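Local coordinates for protein actibind (Aspergillus niger, PDB 3D3Z) that is a T2-family ribonuclease that cleaves RNA, probably without strict base specificity but with a preference for adenylic acid, at residues G27-Q32 with Y200-V205; I119-P124 with K206-G211; P187-E192 with S223-S228; T1-S6 with S20-S25. All blocks are in the same frame, centred on the assembly; numbering follows the deposited sequence.

Interaction 1 (G27-Q32 with Y200-V205); sequences GGSLLQ and YYYFNV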
loop_
_atom_site.group_PDB
_atom_site.type_symbol
_atom_site.label_atom_id
_atom_site.label_comp_id
_atom_site.label_asym_id
_atom_site.label_seq_id
_atom_site.Cartn_x
_atom_site.Cartn_y
_atom_site.Cartn_z
ATOM N N GLY A 27 4.160 11.953 -8.971
ATOM C CA GLY A 27 3.492 10.850 -8.279
ATOM C C GLY A 27 2.418 11.277 -7.305
ATOM O O GLY A 27 2.551 11.081 -6.114
ATOM N N GLY A 28 1.321 11.812 -7.830
ATOM C CA GLY A 28 0.231 12.330 -7.027
ATOM C C GLY A 28 -0.873 11.356 -6.717
ATOM O O GLY A 28 -1.754 11.659 -5.906
ATOM N N SER A 29 -0.849 10.187 -7.365
ATOM C CA SER A 29 -1.770 9.103 -7.051
ATOM C C SER A 29 -1.007 8.056 -6.240
ATOM O O SER A 29 -0.068 7.423 -6.742
ATOM C CB SER A 29 -2.399 8.472 -8.323
ATOM O OG SER A 29 -3.227 7.403 -7.931
ATOM N N LEU A 30 -1.392 7.914 -4.981
ATOM C CA LEU A 30 -0.707 7.018 -4.058
ATOM C C LEU A 30 -1.565 5.778 -3.866
ATOM O O LEU A 30 -2.669 5.875 -3.408
ATOM C CB LEU A 30 -0.463 7.690 -2.688
ATOM C CG LEU A 30 0.746 8.613 -2.527
ATOM C CD1 LEU A 30 2.014 7.764 -2.449
ATOM C CD2 LEU A 30 0.878 9.585 -3.583
ATOM N N LEU A 31 -0.992 4.619 -4.172
ATOM C CA LEU A 31 -1.690 3.336 -4.123
ATOM C C LEU A 31 -1.233 2.535 -2.931
ATOM O O LEU A 31 -0.085 2.148 -2.870
ATOM C CB LEU A 31 -1.442 2.527 -5.413
ATOM C CG LEU A 31 -2.070 3.001 -6.725
ATOM C CD1 LEU A 31 -1.675 4.450 -7.192
ATOM C CD2 LEU A 31 -1.690 1.984 -7.775
ATOM N N GLN A 32 -2.148 2.289 -2.005
ATOM C CA GLN A 32 -1.913 1.325 -0.937
ATOM C C GLN A 32 -2.389 -0.034 -1.458
ATOM O O GLN A 32 -3.566 -0.266 -1.683
ATOM C CB GLN A 32 -2.607 1.689 0.364
ATOM C CG GLN A 32 -1.965 1.057 1.632
ATOM C CD GLN A 32 -2.131 -0.459 1.748
ATOM O OE1 GLN A 32 -3.225 -0.973 2.039
ATOM N NE2 GLN A 32 -0.993 -1.194 1.662
ATOM N N TYR A 200 -5.653 -2.644 -4.999
ATOM C CA TYR A 200 -5.007 -1.301 -4.983
ATOM C C TYR A 200 -6.032 -0.227 -4.610
ATOM O O TYR A 200 -6.961 0.071 -5.374
ATOM C CB TYR A 200 -4.381 -0.860 -6.299
ATOM C CG TYR A 200 -3.585 -1.820 -7.153
ATOM C CD1 TYR A 200 -3.007 -3.009 -6.654
ATOM C CD2 TYR A 200 -3.372 -1.519 -8.501
ATOM C CE1 TYR A 200 -2.277 -3.842 -7.482
ATOM C CE2 TYR A 200 -2.643 -2.350 -9.325
ATOM C CZ TYR A 200 -2.084 -3.501 -8.822
ATOM O OH TYR A 200 -1.345 -4.307 -9.676
ATOM N N TYR A 201 -5.851 0.358 -3.430
ATOM C CA TYR A 201 -6.653 1.506 -2.991
ATOM C C TYR A 201 -5.928 2.792 -3.353
ATOM O O TYR A 201 -4.811 3.027 -2.893
ATOM C CB TYR A 201 -6.900 1.427 -1.495
ATOM C CG TYR A 201 -7.694 0.258 -0.963
ATOM C CD1 TYR A 201 -9.087 0.356 -0.776
ATOM C CD2 TYR A 201 -7.075 -0.915 -0.544
ATOM C CE1 TYR A 201 -9.804 -0.681 -0.211
ATOM C CE2 TYR A 201 -7.804 -1.945 -0.006
ATOM C CZ TYR A 201 -9.171 -1.835 0.120
ATOM O OH TYR A 201 -9.916 -2.836 0.672
ATOM N N TYR A 202 -6.572 3.626 -4.182
ATOM C CA TYR A 202 -5.993 4.866 -4.693
ATOM C C TYR A 202 -6.354 6.049 -3.798
ATOM O O TYR A 202 -7.440 6.096 -3.178
ATOM C CB TYR A 202 -6.450 5.166 -6.127
ATOM C CG TYR A 202 -5.962 4.177 -7.179
ATOM C CD1 TYR A 202 -5.034 4.542 -8.124
ATOM C CD2 TYR A 202 -6.465 2.872 -7.233
ATOM C CE1 TYR A 202 -4.575 3.618 -9.097
ATOM C CE2 TYR A 202 -6.023 1.945 -8.216
ATOM C CZ TYR A 202 -5.103 2.340 -9.137
ATOM O OH TYR A 202 -4.673 1.432 -10.084
ATOM N N PHE A 203 -5.401 6.971 -3.706
ATOM C CA PHE A 203 -5.505 8.168 -2.859
ATOM C C PHE A 203 -4.837 9.343 -3.544
ATOM O O PHE A 203 -3.842 9.222 -4.286
ATOM C CB PHE A 203 -4.758 7.972 -1.535
ATOM C CG PHE A 203 -5.395 7.020 -0.613
ATOM C CD1 PHE A 203 -6.388 7.444 0.240
ATOM C CD2 PHE A 203 -4.984 5.690 -0.584
ATOM C CE1 PHE A 203 -6.953 6.582 1.100
ATOM C CE2 PHE A 203 -5.564 4.829 0.268
ATOM C CZ PHE A 203 -6.535 5.272 1.115
ATOM N N ASN A 204 -5.370 10.518 -3.275
ATOM C CA ASN A 204 -4.591 11.726 -3.477
ATOM C C ASN A 204 -4.254 12.269 -2.073
ATOM O O ASN A 204 -4.891 11.889 -1.077
ATOM C CB ASN A 204 -5.326 12.761 -4.334
ATOM C CG ASN A 204 -5.682 12.250 -5.769
ATOM O OD1 ASN A 204 -4.867 11.679 -6.495
ATOM N ND2 ASN A 204 -6.901 12.501 -6.156
ATOM N N VAL A 205 -3.247 13.134 -2.022
ATOM C CA VAL A 205 -2.593 13.581 -0.759
ATOM C C VAL A 205 -2.546 15.114 -0.657
ATOM O O VAL A 205 -2.164 15.808 -1.587
ATOM C CB VAL A 205 -1.175 12.944 -0.575
ATOM C CG1 VAL A 205 -0.515 13.405 0.743
ATOM C CG2 VAL A 205 -1.305 11.397 -0.567
#

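Interaction 2 (I119-P124 with K206-G211); sequences INTIEP and KGSAIG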
loop_
_atom_site.group_PDB
_atom_site.type_symbol
_atom_site.label_atom_id
_atom_site.label_comp_id
_atom_site.label_asym_id
_atom_site.label_seq_id
_atom_site.Cartn_x
_atom_site.Cartn_y
_atom_site.Cartn_z
ATOM N N ILE A 119 8.698 8.660 -4.188
ATOM C CA ILE A 119 7.780 9.558 -3.483
ATOM C C ILE A 119 8.571 10.875 -3.221
ATOM O O ILE A 119 9.459 10.952 -2.346
ATOM C CB ILE A 119 7.262 8.895 -2.224
ATOM C CG1 ILE A 119 6.578 7.562 -2.584
ATOM C CG2 ILE A 119 6.298 9.826 -1.459
ATOM C CD1 ILE A 119 6.049 6.770 -1.399
ATOM N N ASN A 120 8.280 11.896 -4.019
ATOM C CA ASN A 120 9.094 13.114 -3.972
ATOM C C ASN A 120 9.089 13.811 -2.610
ATOM O O ASN A 120 10.091 14.425 -2.235
ATOM C CB ASN A 120 8.699 14.084 -5.094
ATOM C CG ASN A 120 7.384 14.744 -4.826
ATOM O OD1 ASN A 120 6.368 14.083 -4.826
ATOM N ND2 ASN A 120 7.406 16.034 -4.513
ATOM N N THR A 121 7.994 13.699 -1.851
ATOM C CA THR A 121 7.834 14.421 -0.590
ATOM C C THR A 121 8.557 13.752 0.627
ATOM O O THR A 121 8.510 14.297 1.729
ATOM C CB THR A 121 6.359 14.611 -0.237
ATOM O OG1 THR A 121 5.737 13.318 -0.171
ATOM C CG2 THR A 121 5.620 15.524 -1.279
ATOM N N ILE A 122 9.290 12.663 0.358
ATOM C CA ILE A 122 9.965 11.799 1.358
ATOM C C ILE A 122 11.463 12.089 1.445
ATOM O O ILE A 122 12.162 11.565 2.283
ATOM C CB ILE A 122 9.781 10.281 0.951
ATOM C CG1 ILE A 122 8.296 9.908 1.010
ATOM C CG2 ILE A 122 10.615 9.336 1.805
ATOM C CD1 ILE A 122 7.994 8.412 1.206
ATOM N N GLU A 123 11.961 12.881 0.518
ATOM C CA GLU A 123 13.388 13.073 0.395
ATOM C C GLU A 123 13.972 13.732 1.674
ATOM O O GLU A 123 13.250 14.409 2.428
ATOM C CB GLU A 123 13.700 13.862 -0.886
ATOM C CG GLU A 123 13.233 13.123 -2.154
ATOM C CD GLU A 123 13.166 13.996 -3.385
ATOM O OE1 GLU A 123 13.794 15.080 -3.397
ATOM O OE2 GLU A 123 12.475 13.591 -4.356
ATOM N N PRO A 124 15.253 13.461 1.967
ATOM C CA PRO A 124 15.911 14.021 3.149
ATOM C C PRO A 124 15.809 15.558 3.315
ATOM O O PRO A 124 15.714 16.046 4.435
ATOM C CB PRO A 124 17.368 13.573 2.977
ATOM C CG PRO A 124 17.319 12.425 2.060
ATOM C CD PRO A 124 16.146 12.577 1.188
ATOM N N LYS A 206 -2.947 15.600 0.516
ATOM C CA LYS A 206 -2.763 16.995 0.926
ATOM C C LYS A 206 -1.555 17.024 1.857
ATOM O O LYS A 206 -1.573 16.404 2.908
ATOM C CB LYS A 206 -3.999 17.481 1.663
ATOM C CG LYS A 206 -5.269 17.498 0.813
ATOM C CD LYS A 206 -6.544 17.664 1.668
ATOM C CE LYS A 206 -6.835 19.135 1.983
ATOM N NZ LYS A 206 -7.159 19.983 0.771
ATOM N N GLY A 207 -0.501 17.689 1.417
ATOM C CA GLY A 207 0.746 17.738 2.153
ATOM C C GLY A 207 1.760 16.668 1.769
ATOM O O GLY A 207 1.931 16.294 0.599
ATOM N N SER A 208 2.461 16.200 2.784
ATOM C CA SER A 208 3.514 15.221 2.580
ATOM C C SER A 208 2.924 13.815 2.574
ATOM O O SER A 208 1.922 13.564 3.212
ATOM C CB SER A 208 4.543 15.303 3.717
ATOM O OG SER A 208 5.596 14.374 3.543
ATOM N N ALA A 209 3.573 12.920 1.835
ATOM C CA ALA A 209 3.231 11.491 1.897
ATOM C C ALA A 209 3.450 10.944 3.280
ATOM O O ALA A 209 2.804 9.970 3.629
ATOM C CB ALA A 209 4.038 10.658 0.882
ATOM N N ILE A 210 4.372 11.550 4.071
ATOM C CA ILE A 210 4.501 11.208 5.487
ATOM C C ILE A 210 3.734 12.182 6.356
ATOM O O ILE A 210 4.147 13.306 6.539
ATOM C CB ILE A 210 5.992 11.192 5.990
ATOM C CG1 ILE A 210 6.890 10.398 5.022
ATOM C CG2 ILE A 210 6.049 10.721 7.444
ATOM C CD1 ILE A 210 6.771 8.898 5.074
ATOM N N GLY A 211 2.611 11.746 6.876
ATOM C CA GLY A 211 1.800 12.559 7.758
ATOM C C GLY A 211 0.760 13.445 7.101
ATOM O O GLY A 211 -0.024 14.080 7.809
HETATM O O HOH W 1 7.432 16.221 3.012
#

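Interaction 3 (P187-E192 with S223-S228); sequences PYVGCE and SNCKDS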
loop_
_atom_site.group_PDB
_atom_site.type_symbol
_atom_site.label_atom_id
_atom_site.label_comp_id
_atom_site.label_asym_id
_atom_site.label_seq_id
_atom_site.Cartn_x
_atom_site.Cartn_y
_atom_site.Cartn_z
ATOM N N PRO A 187 -11.426 -0.129 -4.864
ATOM C CA PRO A 187 -10.017 -0.352 -5.263
ATOM C C PRO A 187 -9.965 -0.979 -6.668
ATOM O O PRO A 187 -10.979 -1.471 -7.138
ATOM C CB PRO A 187 -9.520 -1.339 -4.211
ATOM C CG PRO A 187 -10.763 -2.101 -3.804
ATOM C CD PRO A 187 -11.885 -1.096 -3.845
ATOM N N TYR A 188 -8.816 -0.963 -7.331
ATOM C CA TYR A 188 -8.498 -2.045 -8.254
ATOM C C TYR A 188 -8.634 -3.420 -7.556
ATOM O O TYR A 188 -8.099 -3.644 -6.471
ATOM C CB TYR A 188 -7.109 -1.877 -8.851
ATOM C CG TYR A 188 -6.658 -3.072 -9.633
ATOM C CD1 TYR A 188 -7.038 -3.251 -10.982
ATOM C CD2 TYR A 188 -5.859 -4.053 -9.038
ATOM C CE1 TYR A 188 -6.608 -4.386 -11.702
ATOM C CE2 TYR A 188 -5.435 -5.173 -9.744
ATOM C CZ TYR A 188 -5.821 -5.338 -11.068
ATOM O OH TYR A 188 -5.351 -6.463 -11.726
ATOM N N VAL A 189 -9.378 -4.333 -8.197
ATOM C CA VAL A 189 -9.519 -5.724 -7.764
ATOM C C VAL A 189 -8.775 -6.665 -8.735
ATOM O O VAL A 189 -9.137 -6.764 -9.912
ATOM C CB VAL A 189 -11.003 -6.109 -7.622
ATOM C CG1 VAL A 189 -11.154 -7.543 -7.039
ATOM C CG2 VAL A 189 -11.697 -5.095 -6.739
ATOM N N GLY A 190 -7.760 -7.370 -8.219
ATOM C CA GLY A 190 -6.901 -8.234 -9.017
ATOM C C GLY A 190 -7.146 -9.696 -8.696
ATOM O O GLY A 190 -7.256 -10.062 -7.529
ATOM N N CYS A 191 -7.309 -10.516 -9.743
ATOM C CA CYS A 191 -7.549 -11.961 -9.606
ATOM C C CYS A 191 -6.418 -12.729 -10.227
ATOM O O CYS A 191 -5.743 -12.244 -11.135
ATOM C CB CYS A 191 -8.862 -12.375 -10.303
ATOM S SG CYS A 191 -10.319 -11.923 -9.433
ATOM N N GLU A 192 -6.179 -13.920 -9.698
ATOM C CA GLU A 192 -5.201 -14.816 -10.255
ATOM C C GLU A 192 -5.845 -16.182 -10.355
ATOM O O GLU A 192 -6.336 -16.700 -9.359
ATOM C CB GLU A 192 -3.987 -14.940 -9.336
ATOM C CG GLU A 192 -2.793 -15.643 -9.976
ATOM C CD GLU A 192 -2.164 -14.832 -11.084
ATOM O OE1 GLU A 192 -2.303 -13.599 -11.017
ATOM O OE2 GLU A 192 -1.540 -15.394 -12.020
ATOM N N SER A 223 -10.027 -3.701 -12.912
ATOM C CA SER A 223 -9.990 -5.086 -12.508
ATOM C C SER A 223 -9.604 -5.972 -13.670
ATOM O O SER A 223 -9.869 -5.659 -14.846
ATOM C CB SER A 223 -11.321 -5.558 -11.951
ATOM O OG SER A 223 -11.206 -6.899 -11.534
ATOM N N ASN A 224 -8.963 -7.078 -13.338
ATOM C CA ASN A 224 -8.693 -8.094 -14.326
ATOM C C ASN A 224 -9.486 -9.352 -14.030
ATOM O O ASN A 224 -9.153 -10.428 -14.546
ATOM C CB ASN A 224 -7.196 -8.379 -14.379
ATOM C CG ASN A 224 -6.687 -9.087 -13.130
ATOM O OD1 ASN A 224 -7.398 -9.242 -12.153
ATOM N ND2 ASN A 224 -5.460 -9.533 -13.182
ATOM N N CYS A 225 -10.497 -9.245 -13.170
ATOM C CA CYS A 225 -11.337 -10.356 -12.839
ATOM C C CYS A 225 -12.508 -10.438 -13.824
ATOM O O CYS A 225 -12.865 -9.442 -14.485
ATOM C CB CYS A 225 -11.935 -10.210 -11.450
ATOM S SG CYS A 225 -10.684 -10.068 -10.106
ATOM N N LYS A 226 -13.081 -11.631 -13.885
ATOM C CA LYS A 226 -14.366 -11.855 -14.531
ATOM C C LYS A 226 -15.461 -11.297 -13.640
ATOM O O LYS A 226 -15.289 -11.141 -12.401
ATOM C CB LYS A 226 -14.610 -13.350 -14.760
ATOM C CG LYS A 226 -13.565 -14.051 -15.637
ATOM C CD LYS A 226 -13.460 -13.447 -17.047
ATOM C CE LYS A 226 -12.309 -14.102 -17.843
ATOM N NZ LYS A 226 -12.567 -14.234 -19.338
ATOM N N ASP A 227 -16.610 -11.027 -14.255
ATOM C CA ASP A 227 -17.679 -10.371 -13.542
ATOM C C ASP A 227 -18.260 -11.265 -12.489
ATOM O O ASP A 227 -18.937 -10.778 -11.573
ATOM C CB ASP A 227 -18.749 -9.873 -14.519
ATOM C CG ASP A 227 -18.200 -8.875 -15.478
ATOM O OD1 ASP A 227 -17.555 -7.904 -15.018
ATOM O OD2 ASP A 227 -18.382 -9.054 -16.697
ATOM N N SER A 228 -18.003 -12.564 -12.619
ATOM C CA SER A 228 -18.491 -13.553 -11.671
ATOM C C SER A 228 -17.675 -14.864 -11.660
ATOM O O SER A 228 -16.760 -15.073 -12.454
ATOM C CB SER A 228 -19.988 -13.856 -11.946
ATOM O OG SER A 228 -20.128 -14.519 -13.193
HETATM O O HOH W 2 -3.461 -10.723 -10.651
#

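Interaction 4 (T1-S6 with S20-S25); sequences TIDTCS and SCCFNS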
loop_
_atom_site.group_PDB
_atom_site.type_symbol
_atom_site.label_atom_id
_atom_site.label_comp_id
_atom_site.label_asym_id
_atom_site.label_seq_id
_atom_site.Cartn_x
_atom_site.Cartn_y
_atom_site.Cartn_z
ATOM N N THR A 1 12.322 15.951 12.491
ATOM C CA THR A 1 11.506 14.910 11.793
ATOM C C THR A 1 10.967 15.522 10.483
ATOM O O THR A 1 11.428 16.608 10.039
ATOM C CB THR A 1 10.410 14.424 12.745
ATOM O OG1 THR A 1 9.776 15.584 13.310
ATOM C CG2 THR A 1 10.990 13.538 13.857
ATOM N N ILE A 2 10.042 14.857 9.807
ATOM C CA ILE A 2 9.579 15.414 8.526
ATOM C C ILE A 2 8.887 16.768 8.733
ATOM O O ILE A 2 8.192 17.000 9.714
ATOM C CB ILE A 2 8.692 14.413 7.716
ATOM C CG1 ILE A 2 8.866 14.670 6.208
ATOM C CG2 ILE A 2 7.248 14.483 8.173
ATOM C CD1 ILE A 2 8.560 13.473 5.309
ATOM N N ASP A 3 9.078 17.554 7.751
ATOM C CA ASP A 3 8.330 18.800 7.621
ATOM C C ASP A 3 6.810 18.627 7.662
ATOM O O ASP A 3 6.259 17.600 7.226
ATOM C CB ASP A 3 8.826 19.613 6.400
ATOM C CG ASP A 3 8.241 19.163 5.051
ATOM O OD1 ASP A 3 7.679 18.042 4.900
ATOM O OD2 ASP A 3 8.370 19.992 4.109
ATOM N N THR A 4 6.120 19.604 8.252
ATOM C CA THR A 4 4.681 19.534 8.323
ATOM C C THR A 4 4.146 20.488 7.282
ATOM O O THR A 4 4.820 21.416 6.883
ATOM C CB THR A 4 4.148 19.860 9.721
ATOM O OG1 THR A 4 4.732 21.077 10.194
ATOM C CG2 THR A 4 4.481 18.728 10.687
ATOM N N CYS A 5 2.986 20.180 6.751
ATOM C CA CYS A 5 2.329 21.018 5.773
ATOM C C CYS A 5 0.946 21.318 6.314
ATOM O O CYS A 5 0.417 20.565 7.128
ATOM C CB CYS A 5 2.235 20.257 4.431
ATOM S SG CYS A 5 3.788 19.624 3.860
ATOM N N SER A 6 0.357 22.426 5.868
ATOM C CA SER A 6 -0.985 22.781 6.314
ATOM C C SER A 6 -1.993 21.674 5.950
ATOM O O SER A 6 -1.919 21.058 4.865
ATOM C CB SER A 6 -1.424 24.111 5.691
ATOM O OG SER A 6 -2.847 24.226 5.740
ATOM N N SER A 20 6.986 19.910 -4.543
ATOM C CA SER A 20 7.748 20.426 -3.419
ATOM C C SER A 20 7.633 19.425 -2.324
ATOM O O SER A 20 6.957 18.407 -2.466
ATOM C CB SER A 20 7.193 21.773 -2.916
ATOM O OG SER A 20 5.956 21.592 -2.243
ATOM N N CYS A 21 8.255 19.729 -1.196
ATOM C CA CYS A 21 8.020 18.919 -0.028
ATOM C C CYS A 21 6.573 18.825 0.447
ATOM O O CYS A 21 6.252 17.891 1.205
ATOM C CB CYS A 21 8.957 19.339 1.129
ATOM S SG CYS A 21 10.606 19.003 0.779
ATOM N N CYS A 22 5.701 19.764 0.027
ATOM C CA CYS A 22 4.317 19.753 0.419
ATOM C C CYS A 22 3.359 19.491 -0.748
ATOM O O CYS A 22 2.151 19.819 -0.667
ATOM C CB CYS A 22 3.937 21.050 1.137
ATOM S SG CYS A 22 4.640 21.128 2.839
ATOM N N PHE A 23 3.906 18.953 -1.835
ATOM C CA PHE A 23 3.073 18.560 -2.983
ATOM C C PHE A 23 3.607 17.334 -3.731
ATOM O O PHE A 23 4.665 17.397 -4.335
ATOM C CB PHE A 23 2.918 19.728 -3.968
ATOM C CG PHE A 23 1.764 19.540 -4.925
ATOM C CD1 PHE A 23 0.472 19.471 -4.444
ATOM C CD2 PHE A 23 1.995 19.355 -6.295
ATOM C CE1 PHE A 23 -0.607 19.279 -5.321
ATOM C CE2 PHE A 23 0.932 19.128 -7.180
ATOM C CZ PHE A 23 -0.367 19.109 -6.674
ATOM N N ASN A 24 2.855 16.236 -3.689
ATOM C CA ASN A 24 3.223 14.998 -4.369
ATOM C C ASN A 24 2.979 15.092 -5.881
ATOM O O ASN A 24 1.833 15.219 -6.336
ATOM C CB ASN A 24 2.492 13.777 -3.746
ATOM C CG ASN A 24 3.042 13.392 -2.372
ATOM O OD1 ASN A 24 4.105 12.743 -2.270
ATOM N ND2 ASN A 24 2.317 13.773 -1.313
ATOM N N SER A 25 4.080 15.104 -6.618
ATOM C CA SER A 25 4.090 15.302 -8.049
ATOM C C SER A 25 5.454 14.957 -8.562
ATOM O O SER A 25 6.479 15.355 -7.966
ATOM C CB SER A 25 3.752 16.756 -8.393
ATOM O OG SER A 25 3.674 16.981 -9.789
#

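Interaction 1 (G27-Q32 with Y200-V205)
In L31 and Y202 the CG atoms take the same position, anti to the carbonyl carbon and beside the backbone N (chi1 -70° and -66°), and the two side chains leave one face of the sheet side by side, pointing the same way. The leucine lies over one face of the tyrosine ring, offset toward its rim: CG of L31 is 3.8 Å from the centroid of the Y202 ring, a CH-pi contact. A branched aliphatic chain suits the place because both methyls follow the flat ring, CD1 of L31 at 3.5 Å from CD1 of Y202 and CD2 beside CE1 and CZ. S29 brings OG to the edge of the same ring, in its plane, 3.4 Å from CD1 of Y202. On the other face L30 is met by V205, the two crossing obliquely, CG of L30 4.0 Å from CG2 of V205. Backbone bonds fix the register: L30 N to F203 O (2.9 Å, 169°), and Q32 and Y201 bonded in both directions. The polar ends reach farther, Q32 to Q34 and G52, Y201 to S152. Opposite D56 of strand 49-56 stand two residues, G28 and S29, where one would be regular: a classic beta bulge. The whole belongs to the antiparallel sheet of the RNase T2 fold, where strand 29-35 lies between strands 49-56 and 195-206 and Y200 comes close to H51, a predicted active-site residue.

Interaction 2 (I119-P124 with K206-G211)
T121 turns its hydroxyl toward N of A209, the middle residue of an ST turn that opens at S208, whose OG accepts from N of I210; two irregular loops of the RNase T2 fold meet here. OG1 of T121 sits in the crowded position between its own backbone N and carbonyl carbon (chi1 58°), where it takes the N-H of A209 in a nearly straight bond, OG1 to N 3.0 Å at 164°. OG1 is also hydrogen-bonded to OD1 of N24. A threonine suits this buried site because one small branch can serve both partners while CG2 turns toward O of G207.

CB of A209 points at the opposing loop and meets two of its side chains, OG1 of T121 at 3.3 Å and CG2 of I119 at 3.4 Å. The second distance is tighter than usual for two carbons, a sign of close packing in which the small alanine side chain leaves no slack. Beyond it, in the conformer given and so only tentatively, I122 crosses I210 at about a right angle, their CD1 atoms 4.1 Å apart. The isoleucines reach helix 134-147, I119 at F139 and I210 beside the polar D138 and Q142. G207, at a positive phi of 93°, takes a backbone shape in which a CB would press against the preceding carbonyl oxygen. A water spans the polar edge of the contact, 2.6 Å from O of T121 and 2.7 Å from OG of S208.

Interaction 3 (P187-E192 with S223-S228)
V189 and S223 are joined by a single backbone bridge, CA atoms 4.8 Å apart, and from there strand 188-192 and the loop run in the same direction to C191 and C225. A disulfide ties the loop to this strand of the RNase T2 sheet, and an ST turn shapes the loop at S223. The SG atoms of C191 and C225 are bonded at 2.0 Å with chi3 97°. OG of S223, anti to its backbone N, donates to O of V189 (2.6 Å) and accepts from N of C225; a serine hydroxyl can do both. OD1 of N224 takes the N-H of C191 in the carbonyl plane, on a lone pair, at 2.7 Å and an almost straight 170°. The Y188 ring is inclined to this amide, the planes 54° apart, and its OH comes to 3.3 Å from CG of N224. G190, lacking CB, leaves room for CE2 of Y188. V189 packs on L171 and I174 of helix 171-179 and on L196 and L199 of strand 195-206. A water donates to O of C191 (2.8 Å) and to OE1 of E192, and ND2 of N224 bonds weakly to that water and to the same carbonyl oxygen.

Interaction 4 (T1-S6 with S20-S25)
C5 and C22 are bonded through their SG atoms at 2.0 Å, and this disulfide is the chief tie between the N-terminal arm and the loop at 20-25; no hydrogen bond crosses between the two segments. Both CB atoms point toward the other segment, and both SG atoms lie anti to their own carbonyl carbons (chi1 -53° in C5, -73° in C22); the disulfide itself has chi3 -84°. CB of C5 stands 3.0 Å from SG of C22. In the conformer given, D3 places OD2 beside CB of C21, a doubtful contact, as its side chain has two conformers.

The second cysteine partner sits on a type I beta turn from S20 to F23, closed by F23 N to S20 O at 3.2 Å. An ST turn braces it: OG of S20 accepts from N of C22 at 2.9 Å, a task that suits a short hydroxyl side chain. One residue earlier, C21 forms its own disulfide with C126, so the turn carries adjacent half-cystines leading to different parts of the chain. The arm is positioned in turn by backbone bonds of T1 with T128 and D3 with C126, while I2 packs on Y127, S208 and I210.

Overall arrangement
Along the chain interaction 4 closes first; the segments of interactions 1, 2 and 3 then alternate, interlacing distant parts of one RNase T2 fold. Interaction 1 lies in the middle, on the antiparallel sheet. Strand 195-206 links it to interaction 3, whose strand 188-192 is its sheet neighbour: N of Y200 is probably hydrogen-bonded to O of Y188 (3.0 Å). The same strand runs on into the 206-211 loop of interaction 2. Interactions 2 and 4 nearly coincide, their centres about 5 Å apart, and N120 probably bonds to F23. Interaction 3 lies across the chain's centre from them. Disulfides lie at the two outer contacts, interactions 3 and 4, about 34 Å apart between centres, with interaction 1 between them.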